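PDB 4AKM: lysosome-associated membrane glycoprotein 3, which is a lysosomal membrane glycoprotein that takes part in the unfolded protein response and in fusion of lysosomes with autophagosomes. Local coordinates for residues A[15-27]-A[130-144]. Numbering follows the deposited sequence.
Sequences LCIKAEMGIQLIV and LQVKTTDVQLQAFDF
Strand 15-27 pairs antiparallel with strands 130-135 and 137-141, from V27 beside L130 to I17 beside A141, near the centre of the membrane-proximal luminal domain. Backbone hydrogen bonds run from C16 and F142 to I26 and Q131, interrupted at M21. K18 and Q140 bond both ways, with K18 N to Q140 O at 2.9 Å. The register slips by one residue between E20 and G22. This is a beta bulge: D136 and V137 lie opposite the single M21, at the corner where 130-135 passes into 137-141. G22 N reaches T135 O at 2.8 Å, and E20 N pairs with Q138 O. The bent sheet forms part of the beta prism of the LAMP luminal domain. I17, A19 and I23 touch strand 57-64 of the other sheet. M21 CG lies between its backbone N and carbonyl carbon (chi1 62°). Bends at chi2 and chi3 bring CE to T134 CG2 at 3.7 Å. L25 CD2 packs on V132 CB at 3.7 Å. On the face of K18, E20 and Q24, I26 lies across K133, CD1 to CD 3.7 Å. At the far end L15 CG sits over the F144 ring face, 3.8 Å from the centroid in a CH-pi contact, while C16 O lies at the ring edge. C16 is disulfide-bonded to C53.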
ATOM      1  N   LEU A  15       9.319 -15.611   4.452  1.00 84.38           N
ATOM      2  CA  LEU A  15       8.631 -14.518   3.779  1.00 76.89           C
ATOM      3  C   LEU A  15       7.269 -14.242   4.412  1.00 74.11           C
ATOM      4  O   LEU A  15       6.401 -15.110   4.458  1.00 76.91           O
ATOM      5  CB  LEU A  15       8.487 -14.822   2.286  1.00 84.31           C
ATOM      6  CG  LEU A  15       8.057 -13.664   1.386  1.00 76.13           C
ATOM      7  CD1 LEU A  15       8.849 -12.419   1.718  1.00 70.65           C
ATOM      8  CD2 LEU A  15       8.239 -14.034  -0.072  1.00 79.04           C
ATOM      9  N   CYS A  16       7.098 -13.022   4.903  1.00 70.34           N
ATOM     10  CA  CYS A  16       5.860 -12.606   5.546  1.00 67.19           C
ATOM     11  C   CYS A  16       4.959 -11.825   4.587  1.00 68.78           C
ATOM     12  O   CYS A  16       3.749 -12.042   4.535  1.00 69.97           O
ATOM     13  CB  CYS A  16       6.189 -11.760   6.777  1.00 67.43           C
ATOM     14  SG  CYS A  16       4.816 -10.796   7.428  1.00 69.26           S
ATOM     15  N   ILE A  17       5.564 -10.918   3.825  1.00 66.93           N
ATOM     16  CA  ILE A  17       4.843 -10.065   2.886  1.00 59.55           C
ATOM     17  C   ILE A  17       5.724  -9.793   1.674  1.00 58.79           C
ATOM     18  O   ILE A  17       6.883  -9.416   1.815  1.00 57.87           O
ATOM     19  CB  ILE A  17       4.471  -8.703   3.523  1.00 60.25           C
ATOM     20  CG1 ILE A  17       3.351  -8.860   4.551  1.00 58.06           C
ATOM     21  CG2 ILE A  17       4.064  -7.694   2.460  1.00 53.75           C
ATOM     22  CD1 ILE A  17       2.938  -7.561   5.203  1.00 49.32           C
ATOM     23  N   LYS A  18       5.174  -9.992   0.483  1.00 62.46           N
ATOM     24  CA  LYS A  18       5.884  -9.663  -0.745  1.00 57.53           C
ATOM     25  C   LYS A  18       4.991  -8.725  -1.541  1.00 61.79           C
ATOM     26  O   LYS A  18       3.869  -9.083  -1.885  1.00 59.31           O
ATOM     27  CB  LYS A  18       6.176 -10.928  -1.550  1.00 55.78           C
ATOM     28  CG  LYS A  18       7.154 -10.739  -2.697  1.00 61.50           C
ATOM     29  CD  LYS A  18       7.071 -11.909  -3.673  1.00 73.89           C
ATOM     30  CE  LYS A  18       8.344 -12.062  -4.498  1.00 77.56           C
ATOM     31  NZ  LYS A  18       8.745 -10.799  -5.179  1.00 70.62           N
ATOM     32  N   ALA A  19       5.473  -7.522  -1.830  1.00 55.73           N
ATOM     33  CA  ALA A  19       4.631  -6.550  -2.514  1.00 51.95           C
ATOM     34  C   ALA A  19       5.380  -5.737  -3.553  1.00 46.46           C
ATOM     35  O   ALA A  19       6.354  -5.049  -3.262  1.00 45.88           O
ATOM     36  CB  ALA A  19       3.937  -5.637  -1.511  1.00 49.73           C
ATOM     37  N   GLU A  20       4.905  -5.844  -4.782  1.00 53.91           N
ATOM     38  CA  GLU A  20       5.381  -5.029  -5.878  1.00 49.66           C
ATOM     39  C   GLU A  20       4.237  -4.116  -6.249  1.00 47.06           C
ATOM     40  O   GLU A  20       3.094  -4.555  -6.295  1.00 50.38           O
ATOM     41  CB  GLU A  20       5.753  -5.915  -7.054  1.00 46.88           C
ATOM     42  CG  GLU A  20       6.703  -7.040  -6.679  1.00 58.17           C
ATOM     43  CD  GLU A  20       6.927  -8.007  -7.820  1.00 61.73           C
ATOM     44  OE1 GLU A  20       6.258  -7.847  -8.857  1.00 65.12           O
ATOM     45  OE2 GLU A  20       7.766  -8.921  -7.686  1.00 65.52           O
ATOM     46  N   MET A  21       4.542  -2.845  -6.482  1.00 48.17           N
ATOM     47  CA  MET A  21       3.535  -1.854  -6.848  1.00 46.55           C
ATOM     48  C   MET A  21       4.175  -0.489  -7.003  1.00 46.57           C
ATOM     49  O   MET A  21       5.301  -0.258  -6.566  1.00 48.07           O
ATOM     50  CB  MET A  21       2.418  -1.765  -5.802  1.00 44.01           C
ATOM     51  CG  MET A  21       2.871  -1.318  -4.413  1.00 44.72           C
ATOM     52  SD  MET A  21       1.893  -2.003  -3.050  1.00 49.49           S
ATOM     53  CE  MET A  21       0.248  -1.467  -3.480  1.00 44.03           C
ATOM     54  N   GLY A  22       3.438   0.404  -7.644  1.00 40.91           N
ATOM     55  CA  GLY A  22       3.783   1.802  -7.718  1.00 43.39           C
ATOM     56  C   GLY A  22       2.743   2.514  -6.894  1.00 40.95           C
ATOM     57  O   GLY A  22       1.576   2.125  -6.884  1.00 42.38           O
ATOM     58  N   ILE A  23       3.167   3.547  -6.178  1.00 44.50           N
ATOM     59  CA  ILE A  23       2.265   4.270  -5.295  1.00 42.05           C
ATOM     60  C   ILE A  23       2.409   5.776  -5.486  1.00 37.92           C
ATOM     61  O   ILE A  23       3.512   6.305  -5.636  1.00 36.02           O
ATOM     62  CB  ILE A  23       2.456   3.850  -3.818  1.00 36.01           C
ATOM     63  CG1 ILE A  23       2.111   2.371  -3.653  1.00 37.43           C
ATOM     64  CG2 ILE A  23       1.587   4.683  -2.897  1.00 29.84           C
ATOM     65  CD1 ILE A  23       2.727   1.736  -2.437  1.00 49.86           C
ATOM     66  N   GLN A  24       1.266   6.446  -5.513  1.00 37.03           N
ATOM     67  CA  GLN A  24       1.192   7.873  -5.737  1.00 39.36           C
ATOM     68  C   GLN A  24       0.318   8.453  -4.630  1.00 39.20           C
ATOM     69  O   GLN A  24      -0.650   7.826  -4.199  1.00 35.67           O
ATOM     70  CB  GLN A  24       0.582   8.146  -7.122  1.00 36.00           C
ATOM     71  CG  GLN A  24       0.663   9.598  -7.587  1.00 49.42           C
ATOM     72  CD  GLN A  24       0.141   9.805  -9.008  1.00 54.93           C
ATOM     73  OE1 GLN A  24      -1.068   9.830  -9.244  1.00 51.76           O
ATOM     74  NE2 GLN A  24       1.058   9.961  -9.959  1.00 55.78           N
ATOM     75  N   LEU A  25       0.669   9.637  -4.149  1.00 36.71           N
ATOM     76  CA  LEU A  25      -0.165  10.327  -3.177  1.00 40.57           C
ATOM     77  C   LEU A  25      -0.687  11.611  -3.798  1.00 42.78           C
ATOM     78  O   LEU A  25       0.081  12.390  -4.345  1.00 46.38           O
ATOM     79  CB  LEU A  25       0.616  10.619  -1.891  1.00 36.09           C
ATOM     80  CG  LEU A  25       0.946   9.401  -1.021  1.00 39.19           C
ATOM     81  CD1 LEU A  25       1.810   9.779   0.179  1.00 41.52           C
ATOM     82  CD2 LEU A  25      -0.329   8.702  -0.566  1.00 35.78           C
ATOM     83  N   ILE A  26      -1.994  11.818  -3.727  1.00 39.43           N
ATOM     84  CA  ILE A  26      -2.613  13.011  -4.279  1.00 46.07           C
ATOM     85  C   ILE A  26      -3.181  13.865  -3.152  1.00 48.06           C
ATOM     86  O   ILE A  26      -4.072  13.415  -2.428  1.00 42.79           O
ATOM     87  CB  ILE A  26      -3.764  12.663  -5.268  1.00 51.08           C
ATOM     88  CG1 ILE A  26      -3.227  12.024  -6.554  1.00 45.95           C
ATOM     89  CG2 ILE A  26      -4.580  13.908  -5.602  1.00 52.74           C
ATOM     90  CD1 ILE A  26      -3.072  10.524  -6.493  1.00 43.61           C
ATOM     91  N   VAL A  27      -2.667  15.088  -2.996  1.00 48.13           N
ATOM     92  CA  VAL A  27      -3.241  16.011  -2.013  1.00 53.07           C
ATOM     93  C   VAL A  27      -3.990  17.175  -2.661  1.00 55.25           C
ATOM     94  O   VAL A  27      -3.528  17.773  -3.631  1.00 59.49           O
ATOM     95  CB  VAL A  27      -2.217  16.516  -0.937  1.00 56.90           C
ATOM     96  CG1 VAL A  27      -1.079  15.522  -0.756  1.00 53.27           C
ATOM     97  CG2 VAL A  27      -1.675  17.900  -1.276  1.00 62.32           C
ATOM     98  N   LEU A 130      -6.458  13.915   1.218  1.00 55.29           N
ATOM     99  CA  LEU A 130      -5.383  12.989   0.908  1.00 46.92           C
ATOM    100  C   LEU A 130      -5.916  11.712   0.289  1.00 43.49           C
ATOM    101  O   LEU A 130      -6.837  11.084   0.802  1.00 46.03           O
ATOM    102  CB  LEU A 130      -4.536  12.682   2.149  1.00 41.58           C
ATOM    103  CG  LEU A 130      -3.408  11.671   1.924  1.00 40.95           C
ATOM    104  CD1 LEU A 130      -2.379  12.198   0.936  1.00 39.28           C
ATOM    105  CD2 LEU A 130      -2.753  11.267   3.232  1.00 39.95           C
ATOM    106  N   GLN A 131      -5.300  11.331  -0.819  1.00 41.84           N
ATOM    107  CA  GLN A 131      -5.727  10.181  -1.584  1.00 42.13           C
ATOM    108  C   GLN A 131      -4.493   9.361  -1.921  1.00 39.17           C
ATOM    109  O   GLN A 131      -3.418   9.910  -2.130  1.00 38.92           O
ATOM    110  CB  GLN A 131      -6.399  10.668  -2.864  1.00 43.05           C
ATOM    111  CG  GLN A 131      -7.141   9.619  -3.639  1.00 45.28           C
ATOM    112  CD  GLN A 131      -7.825  10.204  -4.854  1.00 54.51           C
ATOM    113  OE1 GLN A 131      -7.504  11.315  -5.290  1.00 54.85           O
ATOM    114  NE2 GLN A 131      -8.780   9.465  -5.407  1.00 53.20           N
ATOM    115  N   VAL A 132      -4.634   8.044  -1.951  1.00 36.87           N
ATOM    116  CA  VAL A 132      -3.545   7.196  -2.408  1.00 36.57           C
ATOM    117  C   VAL A 132      -3.978   6.431  -3.662  1.00 35.74           C
ATOM    118  O   VAL A 132      -5.129   6.010  -3.773  1.00 36.89           O
ATOM    119  CB  VAL A 132      -3.035   6.248  -1.285  1.00 29.01           C
ATOM    120  CG1 VAL A 132      -4.140   5.335  -0.791  1.00 35.09           C
ATOM    121  CG2 VAL A 132      -1.836   5.443  -1.755  1.00 29.64           C
ATOM    122  N   LYS A 133      -3.062   6.297  -4.619  1.00 36.17           N
ATOM    123  CA  LYS A 133      -3.298   5.503  -5.818  1.00 40.67           C
ATOM    124  C   LYS A 133      -2.213   4.448  -6.022  1.00 43.82           C
ATOM    125  O   LYS A 133      -1.024   4.738  -5.911  1.00 42.17           O
ATOM    126  CB  LYS A 133      -3.424   6.394  -7.059  1.00 41.45           C
ATOM    127  CG  LYS A 133      -4.871   6.637  -7.480  1.00 49.86           C
ATOM    128  CD  LYS A 133      -5.047   7.952  -8.225  1.00 54.39           C
ATOM    129  CE  LYS A 133      -6.499   8.435  -8.140  1.00 59.85           C
ATOM    130  NZ  LYS A 133      -6.692   9.822  -8.671  1.00 65.12           N
ATOM    131  N   THR A 134      -2.634   3.219  -6.305  1.00 46.67           N
ATOM    132  CA  THR A 134      -1.694   2.140  -6.583  1.00 45.94           C
ATOM    133  C   THR A 134      -1.747   1.744  -8.044  1.00 45.36           C
ATOM    134  O   THR A 134      -2.749   1.955  -8.723  1.00 47.25           O
ATOM    135  CB  THR A 134      -1.973   0.887  -5.733  1.00 45.33           C
ATOM    136  OG1 THR A 134      -3.135   0.208  -6.232  1.00 46.31           O
ATOM    137  CG2 THR A 134      -2.183   1.265  -4.281  1.00 47.08           C
ATOM    138  N   THR A 135      -0.665   1.144  -8.519  1.00 45.56           N
ATOM    139  CA  THR A 135      -0.569   0.757  -9.917  1.00 48.05           C
ATOM    140  C   THR A 135       0.404  -0.407 -10.021  1.00 49.21           C
ATOM    141  O   THR A 135       1.237  -0.576  -9.148  1.00 56.15           O
ATOM    142  CB  THR A 135      -0.067   1.940 -10.767  1.00 46.06           C
ATOM    143  OG1 THR A 135      -0.017   1.557 -12.142  1.00 67.32           O
ATOM    144  CG2 THR A 135       1.315   2.349 -10.343  1.00 42.13           C
ATOM    145  N   ASP A 136       0.293  -1.223 -11.066  1.00 54.77           N
ATOM    146  CA  ASP A 136       1.249  -2.320 -11.283  1.00 53.93           C
ATOM    147  C   ASP A 136       1.388  -3.247 -10.078  1.00 47.86           C
ATOM    148  O   ASP A 136       2.464  -3.770  -9.794  1.00 48.81           O
ATOM    149  CB  ASP A 136       2.614  -1.766 -11.684  1.00 44.48           C
ATOM    150  CG  ASP A 136       2.621  -1.229 -13.093  1.00 48.40           C
ATOM    151  OD1 ASP A 136       2.253  -1.991 -14.008  1.00 52.23           O
ATOM    152  OD2 ASP A 136       2.969  -0.046 -13.284  1.00 45.87           O
ATOM    153  N   VAL A 137       0.282  -3.434  -9.372  1.00 46.85           N
ATOM    154  CA  VAL A 137       0.270  -4.192  -8.137  1.00 45.57           C
ATOM    155  C   VAL A 137       0.360  -5.694  -8.361  1.00 49.66           C
ATOM    156  O   VAL A 137      -0.432  -6.272  -9.101  1.00 54.02           O
ATOM    157  CB  VAL A 137      -1.022  -3.905  -7.335  1.00 45.09           C
ATOM    158  CG1 VAL A 137      -1.080  -4.764  -6.084  1.00 48.51           C
ATOM    159  CG2 VAL A 137      -1.127  -2.430  -6.988  1.00 43.54           C
ATOM    160  N   GLN A 138       1.339  -6.319  -7.719  1.00 46.31           N
ATOM    161  CA  GLN A 138       1.281  -7.743  -7.446  1.00 53.72           C
ATOM    162  C   GLN A 138       1.810  -7.998  -6.047  1.00 57.11           C
ATOM    163  O   GLN A 138       2.958  -7.697  -5.751  1.00 56.81           O
ATOM    164  CB  GLN A 138       2.080  -8.552  -8.455  1.00 60.31           C
ATOM    165  CG  GLN A 138       1.950 -10.049  -8.232  1.00 65.37           C
ATOM    166  CD  GLN A 138       2.235 -10.855  -9.478  1.00 75.76           C
ATOM    167  OE1 GLN A 138       2.578 -10.304 -10.525  1.00 78.91           O
ATOM    168  NE2 GLN A 138       2.089 -12.170  -9.375  1.00 82.72           N
ATOM    169  N   LEU A 139       0.970  -8.553  -5.183  1.00 58.89           N
ATOM    170  CA  LEU A 139       1.363  -8.762  -3.797  1.00 60.57           C
ATOM    171  C   LEU A 139       0.872 -10.095  -3.250  1.00 68.47           C
ATOM    172  O   LEU A 139       0.085 -10.793  -3.889  1.00 71.07           O
ATOM    173  CB  LEU A 139       0.885  -7.604  -2.912  1.00 55.16           C
ATOM    174  CG  LEU A 139      -0.598  -7.216  -2.881  1.00 56.33           C
ATOM    175  CD1 LEU A 139      -1.417  -8.138  -1.980  1.00 59.57           C
ATOM    176  CD2 LEU A 139      -0.750  -5.765  -2.440  1.00 50.50           C
ATOM    177  N   GLN A 140       1.349 -10.430  -2.058  1.00 65.37           N
ATOM    178  CA  GLN A 140       0.961 -11.643  -1.364  1.00 67.91           C
ATOM    179  C   GLN A 140       1.359 -11.501   0.099  1.00 66.24           C
ATOM    180  O   GLN A 140       2.401 -10.923   0.416  1.00 62.31           O
ATOM    181  CB  GLN A 140       1.637 -12.864  -1.996  1.00 73.61           C
ATOM    182  CG  GLN A 140       1.155 -14.203  -1.445  1.00 81.02           C
ATOM    183  CD  GLN A 140       1.558 -15.377  -2.319  1.00 83.35           C
ATOM    184  OE1 GLN A 140       1.835 -15.215  -3.509  1.00 84.28           O
ATOM    185  NE2 GLN A 140       1.592 -16.569  -1.732  1.00 87.65           N
ATOM    186  N   ALA A 141       0.519 -12.022   0.987  1.00 73.33           N
ATOM    187  CA  ALA A 141       0.772 -11.937   2.423  1.00 77.88           C
ATOM    188  C   ALA A 141       0.431 -13.240   3.151  1.00 81.04           C
ATOM    189  O   ALA A 141      -0.386 -14.033   2.676  1.00 86.99           O
ATOM    190  CB  ALA A 141       0.004 -10.770   3.028  1.00 71.73           C
ATOM    191  N   PHE A 142       1.072 -13.445   4.299  1.00 84.47           N
ATOM    192  CA  PHE A 142       0.885 -14.636   5.139  1.00 92.24           C
ATOM    193  C   PHE A 142       1.421 -15.930   4.514  1.00 98.19           C
ATOM    194  O   PHE A 142       2.613 -16.225   4.617  1.00 97.28           O
ATOM    195  CB  PHE A 142      -0.580 -14.797   5.562  1.00 86.52           C
ATOM    196  CG  PHE A 142      -1.188 -13.542   6.110  1.00 81.20           C
ATOM    197  CD1 PHE A 142      -0.905 -13.131   7.403  1.00 76.29           C
ATOM    198  CD2 PHE A 142      -2.038 -12.772   5.335  1.00 76.52           C
ATOM    199  CE1 PHE A 142      -1.461 -11.977   7.913  1.00 70.41           C
ATOM    200  CE2 PHE A 142      -2.596 -11.617   5.841  1.00 73.51           C
ATOM    201  CZ  PHE A 142      -2.306 -11.218   7.133  1.00 68.50           C
ATOM    202  N   ASP A 143       0.540 -16.701   3.880  1.00100.98           N
ATOM    203  CA  ASP A 143       0.919 -18.003   3.330  1.00105.87           C
ATOM    204  C   ASP A 143       1.818 -17.905   2.096  1.00105.73           C
ATOM    205  O   ASP A 143       1.480 -17.229   1.121  1.00102.73           O
ATOM    206  CB  ASP A 143      -0.327 -18.838   3.018  1.00105.13           C
ATOM    207  CG  ASP A 143      -0.777 -19.671   4.203  1.00113.34           C
ATOM    208  OD1 ASP A 143      -0.279 -19.435   5.326  1.00105.58           O
ATOM    209  OD2 ASP A 143      -1.623 -20.572   4.009  1.00113.92           O
ATOM    210  N   PHE A 144       2.954 -18.599   2.141  1.00107.94           N
ATOM    211  CA  PHE A 144       3.923 -18.574   1.047  1.00111.63           C
ATOM    212  C   PHE A 144       4.480 -19.953   0.711  1.00117.65           C
ATOM    213  O   PHE A 144       4.431 -20.873   1.529  1.00117.76           O
ATOM    214  CB  PHE A 144       5.081 -17.629   1.377  1.00103.85           C
ATOM    215  CG  PHE A 144       4.807 -16.197   1.032  1.00 93.84           C
ATOM    216  CD1 PHE A 144       4.951 -15.747  -0.271  1.00 92.41           C
ATOM    217  CD2 PHE A 144       4.410 -15.298   2.008  1.00 89.91           C
ATOM    218  CE1 PHE A 144       4.700 -14.426  -0.594  1.00 86.85           C
ATOM    219  CE2 PHE A 144       4.158 -13.971   1.692  1.00 81.63           C
ATOM    220  CZ  PHE A 144       4.304 -13.535   0.389  1.00 79.05           C
TER